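Local coordinates for transcriptional regulator, TetR family (PDB 5K7F), which probably represses transcription by binding regulatory DNA, as a TetR-family regulator that responds to isovaleryl coenzyme A in Myxococcus xanthus, at residues Glu76-Ser81 / Ile101-Arg106; Arg94-His99 / Lys135-Phe140. All blocks are in the same frame, centred on the assembly; numbering follows the deposited sequence.

Interaction 1. Residues Glu76-Ser81 / Ile101-Arg106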
ATOM      1  N   GLU A  76       6.365 -15.954  -8.615  1.00 13.06           N
ATOM      2  CA  GLU A  76       7.099 -16.751  -9.599  1.00 15.65           C
ATOM      3  C   GLU A  76       6.200 -17.227 -10.744  1.00 18.78           C
ATOM      4  O   GLU A  76       6.529 -17.078 -11.925  1.00 14.35           O
ATOM      5  CB  GLU A  76       7.737 -17.968  -8.919  1.00 20.72           C
ATOM      6  CG  GLU A  76       8.377 -18.942  -9.903  1.00 26.18           C
ATOM      7  CD  GLU A  76       9.592 -18.362 -10.621  1.00 31.44           C
ATOM      8  OE1 GLU A  76      10.194 -17.371 -10.108  1.00 26.52           O
ATOM      9  OE2 GLU A  76       9.952 -18.931 -11.682  1.00 27.42           O
ATOM     10  N   GLU A  77       5.070 -17.834 -10.405  1.00 15.56           N
ATOM     11  CA  GLU A  77       4.258 -18.524 -11.393  1.00 12.37           C
ATOM     12  C   GLU A  77       3.502 -17.560 -12.296  1.00 12.88           C
ATOM     13  O   GLU A  77       3.293 -17.844 -13.489  1.00 15.23           O
ATOM     14  CB  GLU A  77       3.298 -19.441 -10.660  1.00 11.70           C
ATOM     15  CG  GLU A  77       4.052 -20.494  -9.881  1.00 18.28           C
ATOM     16  CD  GLU A  77       3.139 -21.422  -9.112  1.00 23.39           C
ATOM     17  OE1 GLU A  77       1.895 -21.269  -9.217  1.00 25.28           O
ATOM     18  OE2 GLU A  77       3.679 -22.309  -8.413  1.00 22.62           O
ATOM     19  N   GLN A  78       3.050 -16.447 -11.741  1.00 12.70           N
ATOM     20  CA  GLN A  78       2.212 -15.518 -12.476  1.00 10.04           C
ATOM     21  C   GLN A  78       2.958 -14.301 -12.976  1.00  8.71           C
ATOM     22  O   GLN A  78       2.381 -13.530 -13.748  1.00  9.01           O
ATOM     23  CB  GLN A  78       1.044 -15.048 -11.611  1.00  7.54           C
ATOM     24  CG  GLN A  78       0.097 -16.114 -11.160  1.00 10.29           C
ATOM     25  CD  GLN A  78      -0.614 -16.755 -12.360  1.00 13.30           C
ATOM     26  OE1 GLN A  78      -1.144 -16.036 -13.229  1.00 17.04           O
ATOM     27  NE2 GLN A  78      -0.632 -18.077 -12.416  1.00 12.88           N
ATOM     28  N   VAL A  79       4.188 -14.066 -12.531  1.00 13.57           N
ATOM     29  CA  VAL A  79       4.889 -12.854 -12.940  1.00  7.99           C
ATOM     30  C   VAL A  79       6.275 -13.202 -13.484  1.00  8.26           C
ATOM     31  O   VAL A  79       6.504 -13.131 -14.689  1.00  9.04           O
ATOM     32  CB  VAL A  79       4.969 -11.834 -11.784  1.00  6.50           C
ATOM     33  CG1 VAL A  79       5.710 -10.601 -12.243  1.00 12.23           C
ATOM     34  CG2 VAL A  79       3.592 -11.455 -11.259  1.00  7.58           C
ATOM     35  N   LEU A  80       7.199 -13.614 -12.612  1.00  9.00           N
ATOM     36  CA  LEU A  80       8.597 -13.783 -13.030  1.00  9.47           C
ATOM     37  C   LEU A  80       8.774 -14.795 -14.161  1.00 13.61           C
ATOM     38  O   LEU A  80       9.535 -14.566 -15.114  1.00 15.56           O
ATOM     39  CB  LEU A  80       9.442 -14.215 -11.847  1.00 14.78           C
ATOM     40  CG  LEU A  80       9.658 -13.144 -10.845  1.00 11.29           C
ATOM     41  CD1 LEU A  80      10.400 -13.767  -9.685  1.00 19.68           C
ATOM     42  CD2 LEU A  80      10.503 -12.016 -11.420  1.00 19.70           C
ATOM     43  N   SER A  81       8.137 -15.945 -14.055  1.00  9.67           N
ATOM     44  CA  SER A  81       8.346 -16.968 -15.072  1.00 18.42           C
ATOM     45  C   SER A  81       7.835 -16.499 -16.420  1.00 12.76           C
ATOM     46  O   SER A  81       8.257 -17.028 -17.447  1.00 20.50           O
ATOM     47  CB  SER A  81       7.680 -18.265 -14.650  1.00  9.77           C
ATOM     48  OG  SER A  81       6.267 -18.136 -14.559  1.00 16.67           O
ATOM     49  N   ILE A 101      -0.086  -6.430 -11.909  1.00  4.81           N
ATOM     50  CA  ILE A 101      -1.385  -5.828 -11.656  1.00  5.00           C
ATOM     51  C   ILE A 101      -2.471  -6.885 -11.754  1.00 10.10           C
ATOM     52  O   ILE A 101      -3.440  -6.892 -10.979  1.00 12.32           O
ATOM     53  CB  ILE A 101      -1.636  -4.666 -12.633  1.00 15.52           C
ATOM     54  CG1 ILE A 101      -0.751  -3.477 -12.297  1.00  5.01           C
ATOM     55  CG2 ILE A 101      -3.116  -4.195 -12.592  1.00 11.73           C
ATOM     56  CD1 ILE A 101      -0.651  -2.439 -13.391  1.00  5.63           C
ATOM     57  N   LEU A 102      -2.323  -7.785 -12.707  1.00  6.21           N
ATOM     58  CA  LEU A 102      -3.272  -8.889 -12.818  1.00  9.07           C
ATOM     59  C   LEU A 102      -3.205  -9.791 -11.579  1.00 11.12           C
ATOM     60  O   LEU A 102      -4.234 -10.164 -11.013  1.00  9.28           O
ATOM     61  CB  LEU A 102      -3.033  -9.672 -14.127  1.00  9.06           C
ATOM     62  CG  LEU A 102      -3.220  -8.917 -15.478  1.00  6.69           C
ATOM     63  CD1 LEU A 102      -2.855  -9.792 -16.652  1.00 14.75           C
ATOM     64  CD2 LEU A 102      -4.610  -8.296 -15.601  1.00  9.08           C
ATOM     65  N   LEU A 103      -2.010 -10.161 -11.131  1.00  8.22           N
ATOM     66  CA  LEU A 103      -1.915 -10.960  -9.906  1.00 10.64           C
ATOM     67  C   LEU A 103      -2.621 -10.301  -8.708  1.00  6.53           C
ATOM     68  O   LEU A 103      -3.218 -10.984  -7.871  1.00  7.87           O
ATOM     69  CB  LEU A 103      -0.441 -11.207  -9.582  1.00  9.40           C
ATOM     70  CG  LEU A 103      -0.137 -11.819  -8.221  1.00  8.75           C
ATOM     71  CD1 LEU A 103      -0.680 -13.193  -8.108  1.00 13.45           C
ATOM     72  CD2 LEU A 103       1.365 -11.864  -7.972  1.00 10.78           C
ATOM     73  N   VAL A 104      -2.607  -8.972  -8.638  1.00  7.04           N
ATOM     74  CA  VAL A 104      -3.187  -8.241  -7.527  1.00 10.06           C
ATOM     75  C   VAL A 104      -4.696  -8.191  -7.610  1.00  9.40           C
ATOM     76  O   VAL A 104      -5.363  -8.057  -6.571  1.00 10.77           O
ATOM     77  CB  VAL A 104      -2.573  -6.833  -7.524  1.00  9.17           C
ATOM     78  CG1 VAL A 104      -3.406  -5.882  -6.772  1.00 14.54           C
ATOM     79  CG2 VAL A 104      -1.172  -6.894  -6.890  1.00 12.48           C
ATOM     80  N   THR A 105      -5.260  -8.303  -8.829  1.00  8.12           N
ATOM     81  CA  THR A 105      -6.671  -8.014  -9.054  1.00  6.29           C
ATOM     82  C   THR A 105      -7.501  -9.231  -9.363  1.00 12.72           C
ATOM     83  O   THR A 105      -8.722  -9.166  -9.168  1.00 14.63           O
ATOM     84  CB  THR A 105      -6.868  -6.972 -10.170  1.00  8.49           C
ATOM     85  OG1 THR A 105      -6.152  -7.303 -11.353  1.00 10.11           O
ATOM     86  CG2 THR A 105      -6.384  -5.594  -9.724  1.00  7.69           C
ATOM     87  N   ARG A 106      -6.883 -10.334  -9.804  1.00  6.96           N
ATOM     88  CA  ARG A 106      -7.660 -11.544 -10.098  1.00  9.44           C
ATOM     89  C   ARG A 106      -8.338 -12.065  -8.826  1.00  9.42           C
ATOM     90  O   ARG A 106      -7.725 -12.176  -7.761  1.00 12.73           O
ATOM     91  CB  ARG A 106      -6.766 -12.620 -10.706  1.00  8.21           C
ATOM     92  CG  ARG A 106      -6.215 -12.312 -12.108  1.00 10.24           C
ATOM     93  CD  ARG A 106      -5.974 -13.643 -12.935  1.00  9.01           C
ATOM     94  NE  ARG A 106      -5.220 -13.431 -14.158  1.00 11.90           N
ATOM     95  CZ  ARG A 106      -3.913 -13.229 -14.221  1.00 16.35           C
ATOM     96  NH1 ARG A 106      -3.181 -13.164 -13.105  1.00 15.81           N
ATOM     97  NH2 ARG A 106      -3.357 -13.056 -15.401  1.00 11.08           N
TER
HETATM   98  O   HOH W   1      -0.313 -12.322 -13.588  1.00 13.99           O
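Gln78 and Arg106 meet at the polar end of this contact, their side chains slanting past one another with the amide and guanidinium planes 81° apart, nearly perpendicular. OE1 of Gln78 comes 3.5 Å from NH1 of Arg106, approaching the guanidinium at a slant, and this is a loose polar approach with no hydrogen bond. The link that does form uses the backbone carbonyl of Gln78: a water donates to Gln78 O and accepts from Arg106 NH1, both bonds 3.0 Å long. The water lies in the guanidinium plane, at its edge, while CB of Leu102 rests against one face, 3.4 Å above the plane and offset toward the rim. Arg106 reaches this place because its chain runs extended from CG to NE.

The apolar half lies beside it. Leu103 points toward helix 60-83, and its CD2 touches CG2 of Val79 at 4.0 Å, the two side chains crossing at about a right angle. With CG anti to the backbone nitrogen (chi1 170°), Leu103 also brings CD1 to 4.3 Å from CG of Gln78, so one leucine meets both residues. The backbones come nearest at Gln78 and Leu103, with 6.7 Å between their CA atoms.

Helix 60-83 makes a wider pi-type turn over residues 76-80, closed by Ser81 N bonding back to Glu76 O, which also accepts from Ser81 OG. Arg106 is the first residue to leave the helical path after helix 89-105. The contact therefore joins a pi-type turn of the long helix 60-83 to the C-terminal end of helix 89-105, a helix-helix packing within the all-helical TetR-family fold, where helix 60-83 follows directly on the predicted helix-turn-helix.

Interaction 2. Residues Arg94-His99 / Lys135-Phe140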
ATOM      1  N   ARG A  94       7.728  -3.334 -18.407  1.00  9.10           N
ATOM      2  CA  ARG A  94       6.348  -3.124 -18.849  1.00 10.29           C
ATOM      3  C   ARG A  94       5.520  -4.408 -18.722  1.00  8.63           C
ATOM      4  O   ARG A  94       4.371  -4.381 -18.250  1.00  8.73           O
ATOM      5  CB  ARG A  94       6.316  -2.659 -20.307  1.00 13.62           C
ATOM      6  CG  ARG A  94       6.856  -1.284 -20.522  1.00 13.52           C
ATOM      7  CD  ARG A  94       6.797  -0.870 -21.998  1.00 11.71           C
ATOM      8  NE  ARG A  94       7.414   0.427 -22.205  1.00 16.43           N
ATOM      9  CZ  ARG A  94       8.210   0.738 -23.230  1.00 20.34           C
ATOM     10  NH1 ARG A  94       8.490  -0.163 -24.166  1.00 25.02           N
ATOM     11  NH2 ARG A  94       8.735   1.953 -23.306  1.00 18.38           N
ATOM     12  N   ALA A  95       6.111  -5.532 -19.089  1.00  8.43           N
ATOM     13  CA  ALA A  95       5.416  -6.814 -18.963  1.00 14.86           C
ATOM     14  C   ALA A  95       5.267  -7.214 -17.504  1.00 14.18           C
ATOM     15  O   ALA A  95       4.219  -7.755 -17.121  1.00  8.08           O
ATOM     16  CB  ALA A  95       6.147  -7.902 -19.748  1.00 10.42           C
ATOM     17  N   CYS A  96       6.303  -6.942 -16.680  1.00 10.69           N
ATOM     18  CA  CYS A  96       6.278  -7.300 -15.265  1.00  8.97           C
ATOM     19  C   CYS A  96       5.174  -6.543 -14.544  1.00  6.23           C
ATOM     20  O   CYS A  96       4.388  -7.117 -13.781  1.00  6.23           O
ATOM     21  CB  CYS A  96       7.640  -7.032 -14.645  1.00  8.70           C
ATOM     22  SG  CYS A  96       7.918  -7.793 -13.032  1.00 11.05           S
ATOM     23  N   MET A  97       5.058  -5.248 -14.840  1.00  7.87           N
ATOM     24  CA  MET A  97       4.018  -4.426 -14.247  1.00  8.73           C
ATOM     25  C   MET A  97       2.627  -4.927 -14.619  1.00  6.16           C
ATOM     26  O   MET A  97       1.738  -5.011 -13.757  1.00  8.16           O
ATOM     27  CB  MET A  97       4.162  -2.978 -14.693  1.00 10.67           C
ATOM     28  CG  MET A  97       3.132  -2.083 -13.999  1.00  9.17           C
ATOM     29  SD  MET A  97       3.421  -0.333 -14.311  1.00 10.54           S
ATOM     30  CE  MET A  97       3.987   0.167 -12.710  1.00 10.46           C
ATOM     31  N   ARG A  98       2.409  -5.220 -15.910  1.00  8.11           N
ATOM     32  CA  ARG A  98       1.097  -5.705 -16.324  1.00  6.60           C
ATOM     33  C   ARG A  98       0.758  -7.030 -15.630  1.00  7.09           C
ATOM     34  O   ARG A  98      -0.310  -7.155 -15.006  1.00  8.10           O
ATOM     35  CB  ARG A  98       1.043  -5.826 -17.840  1.00  9.73           C
ATOM     36  CG  ARG A  98      -0.318  -6.234 -18.395  1.00 12.26           C
ATOM     37  CD  ARG A  98      -0.278  -6.253 -19.918  1.00 14.60           C
ATOM     38  NE  ARG A  98      -1.597  -6.366 -20.559  1.00 16.75           N
ATOM     39  CZ  ARG A  98      -2.436  -5.356 -20.803  1.00 22.04           C
ATOM     40  NH1 ARG A  98      -2.168  -4.091 -20.434  1.00 13.80           N
ATOM     41  NH2 ARG A  98      -3.566  -5.618 -21.439  1.00 17.16           N
ATOM     42  N   HIS A  99       1.683  -7.989 -15.644  1.00  5.53           N
ATOM     43  CA  HIS A  99       1.433  -9.254 -14.940  1.00  5.51           C
ATOM     44  C   HIS A  99       1.191  -9.055 -13.442  1.00  8.74           C
ATOM     45  O   HIS A  99       0.319  -9.710 -12.851  1.00  9.30           O
ATOM     46  CB  HIS A  99       2.597 -10.208 -15.174  1.00  5.40           C
ATOM     47  CG  HIS A  99       2.580 -10.869 -16.543  1.00 10.71           C
ATOM     48  ND1 HIS A  99       1.613 -11.768 -16.934  1.00 15.54           N
ATOM     49  CD2 HIS A  99       3.388 -10.706 -17.619  1.00  9.38           C
ATOM     50  CE1 HIS A  99       1.849 -12.161 -18.179  1.00 15.25           C
ATOM     51  NE2 HIS A  99       2.930 -11.536 -18.618  1.00 18.19           N
ATOM     52  N   LYS A 135      12.724 -10.063  -1.150  1.00 15.62           N
ATOM     53  CA  LYS A 135      13.841  -9.251  -1.623  1.00 15.06           C
ATOM     54  C   LYS A 135      14.344  -9.713  -2.984  1.00  9.84           C
ATOM     55  O   LYS A 135      14.903  -8.902  -3.733  1.00 14.15           O
ATOM     56  CB  LYS A 135      14.994  -9.269  -0.615  1.00 18.69           C
ATOM     57  CG  LYS A 135      16.200  -8.439  -1.082  1.00 20.89           C
ATOM     58  CD  LYS A 135      17.325  -8.406  -0.043  1.00 23.20           C
ATOM     59  CE  LYS A 135      18.454  -7.485  -0.493  1.00 29.41           C
ATOM     60  NZ  LYS A 135      19.222  -8.025  -1.638  1.00 32.33           N
ATOM     61  N   LYS A 136      14.192 -10.992  -3.314  1.00 15.23           N
ATOM     62  CA  LYS A 136      14.546 -11.463  -4.655  1.00 12.82           C
ATOM     63  C   LYS A 136      13.710 -10.770  -5.733  1.00 10.59           C
ATOM     64  O   LYS A 136      14.230 -10.425  -6.795  1.00 14.21           O
ATOM     65  CB  LYS A 136      14.412 -12.970  -4.737  1.00 15.27           C
ATOM     66  CG  LYS A 136      15.519 -13.716  -3.965  1.00 21.76           C
ATOM     67  CD  LYS A 136      15.756 -15.126  -4.499  1.00 34.34           C
ATOM     68  CE  LYS A 136      16.349 -16.047  -3.434  1.00 44.69           C
ATOM     69  NZ  LYS A 136      15.292 -16.667  -2.553  1.00 48.50           N
ATOM     70  N   TYR A 137      12.425 -10.520  -5.465  1.00  8.41           N
ATOM     71  CA  TYR A 137      11.611  -9.765  -6.416  1.00  8.60           C
ATOM     72  C   TYR A 137      12.091  -8.323  -6.556  1.00  9.70           C
ATOM     73  O   TYR A 137      12.226  -7.803  -7.674  1.00  8.64           O
ATOM     74  CB  TYR A 137      10.137  -9.826  -5.988  1.00  8.88           C
ATOM     75  CG  TYR A 137       9.193  -9.284  -7.047  1.00 11.54           C
ATOM     76  CD1 TYR A 137       9.114  -9.874  -8.299  1.00 13.23           C
ATOM     77  CD2 TYR A 137       8.373  -8.205  -6.790  1.00  7.41           C
ATOM     78  CE1 TYR A 137       8.264  -9.375  -9.304  1.00 13.42           C
ATOM     79  CE2 TYR A 137       7.519  -7.700  -7.762  1.00  7.23           C
ATOM     80  CZ  TYR A 137       7.457  -8.309  -9.026  1.00 14.47           C
ATOM     81  OH  TYR A 137       6.614  -7.835 -10.015  1.00 12.01           O
ATOM     82  N   VAL A 138      12.331  -7.648  -5.427  1.00 10.19           N
ATOM     83  CA  VAL A 138      12.829  -6.280  -5.473  1.00  9.52           C
ATOM     84  C   VAL A 138      14.149  -6.222  -6.235  1.00  9.60           C
ATOM     85  O   VAL A 138      14.374  -5.304  -7.039  1.00 10.17           O
ATOM     86  CB  VAL A 138      12.980  -5.698  -4.052  1.00  9.31           C
ATOM     87  CG1 VAL A 138      13.623  -4.317  -4.103  1.00 12.68           C
ATOM     88  CG2 VAL A 138      11.647  -5.573  -3.362  1.00 11.11           C
ATOM     89  N   ASP A 139      15.040  -7.204  -5.998  1.00 10.03           N
ATOM     90  CA  ASP A 139      16.321  -7.248  -6.709  1.00 11.98           C
ATOM     91  C   ASP A 139      16.103  -7.312  -8.216  1.00 12.53           C
ATOM     92  O   ASP A 139      16.818  -6.669  -9.002  1.00 11.66           O
ATOM     93  CB  ASP A 139      17.136  -8.474  -6.271  1.00 13.00           C
ATOM     94  CG  ASP A 139      17.681  -8.378  -4.856  1.00 24.18           C
ATOM     95  OD1 ASP A 139      17.666  -7.290  -4.244  1.00 22.62           O
ATOM     96  OD2 ASP A 139      18.135  -9.429  -4.359  1.00 30.06           O
ATOM     97  N   PHE A 140      15.153  -8.145  -8.637  1.00  9.85           N
ATOM     98  CA  PHE A 140      14.821  -8.262 -10.044  1.00  9.76           C
ATOM     99  C   PHE A 140      14.383  -6.925 -10.620  1.00 10.90           C
ATOM    100  O   PHE A 140      14.837  -6.526 -11.697  1.00 10.23           O
ATOM    101  CB  PHE A 140      13.728  -9.305 -10.197  1.00 10.00           C
ATOM    102  CG  PHE A 140      13.243  -9.508 -11.637  1.00  8.50           C
ATOM    103  CD1 PHE A 140      13.883 -10.381 -12.496  1.00 13.52           C
ATOM    104  CD2 PHE A 140      12.126  -8.820 -12.116  1.00 11.08           C
ATOM    105  CE1 PHE A 140      13.395 -10.596 -13.802  1.00 14.23           C
ATOM    106  CE2 PHE A 140      11.646  -9.025 -13.401  1.00 13.94           C
ATOM    107  CZ  PHE A 140      12.294  -9.880 -14.255  1.00 11.76           C
TER
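SG of Cys96 and CG of Tyr137 and Phe140 all lie anti to their own backbone nitrogens (chi1 -165°, -170° and 178°), and this sends the thiol of one helix out to two rings of the other. Within residues 94-99, SG of Cys96 makes the close approaches. It sits 3.3 Å from OH of Tyr137 and 3.9 Å from CE2 of Phe140. Neither ring takes the sulfur squarely: it lies 5.1 Å from the Tyr137 centroid and 5.2 Å from that of Phe140, reached obliquely in both cases, giving two sulfur-aromatic contacts.

The phenol hydroxyl has its polar partner elsewhere, a hydrogen bond with OD1 of Asn100 one turn further along the cysteine's own helix, which ties the tip of Tyr137 to helix 89-105. The two aromatic side chains span most of the gap, because the backbones stay well apart: the closest CA atoms, those of Cys96 and Phe140, are 10.1 Å from each other. Phe75 of helix 60-83 meets the Tyr137 ring. Leu167 of helix 159-171 touches Tyr137 as well, placing this buried contact where helices 60-83, 89-105, 125-150 and 159-171 come together.

How the interactions relate
Both contacts use helix 89-105, interaction 1 at its C-terminal end and interaction 2 nearer its middle, and their centres lie 9 Å apart. Val79 connects them: while CG2 serves interaction 1, CG1 touches SG of Cys96 and OH of Tyr137, each at 3.7 Å. Leu80 adds a second bridge, packing CD2 on CD2 of Phe140. Helix 60-83 thus leans on both partners of interaction 2. Interaction 1 is only partly buried, and its chemistry grades from aliphatic packing to a water-mediated link from an arginine. Interaction 2 is buried and relies on sulfur and aromatic rings, with no hydrogen bond or ion pair between its two segments.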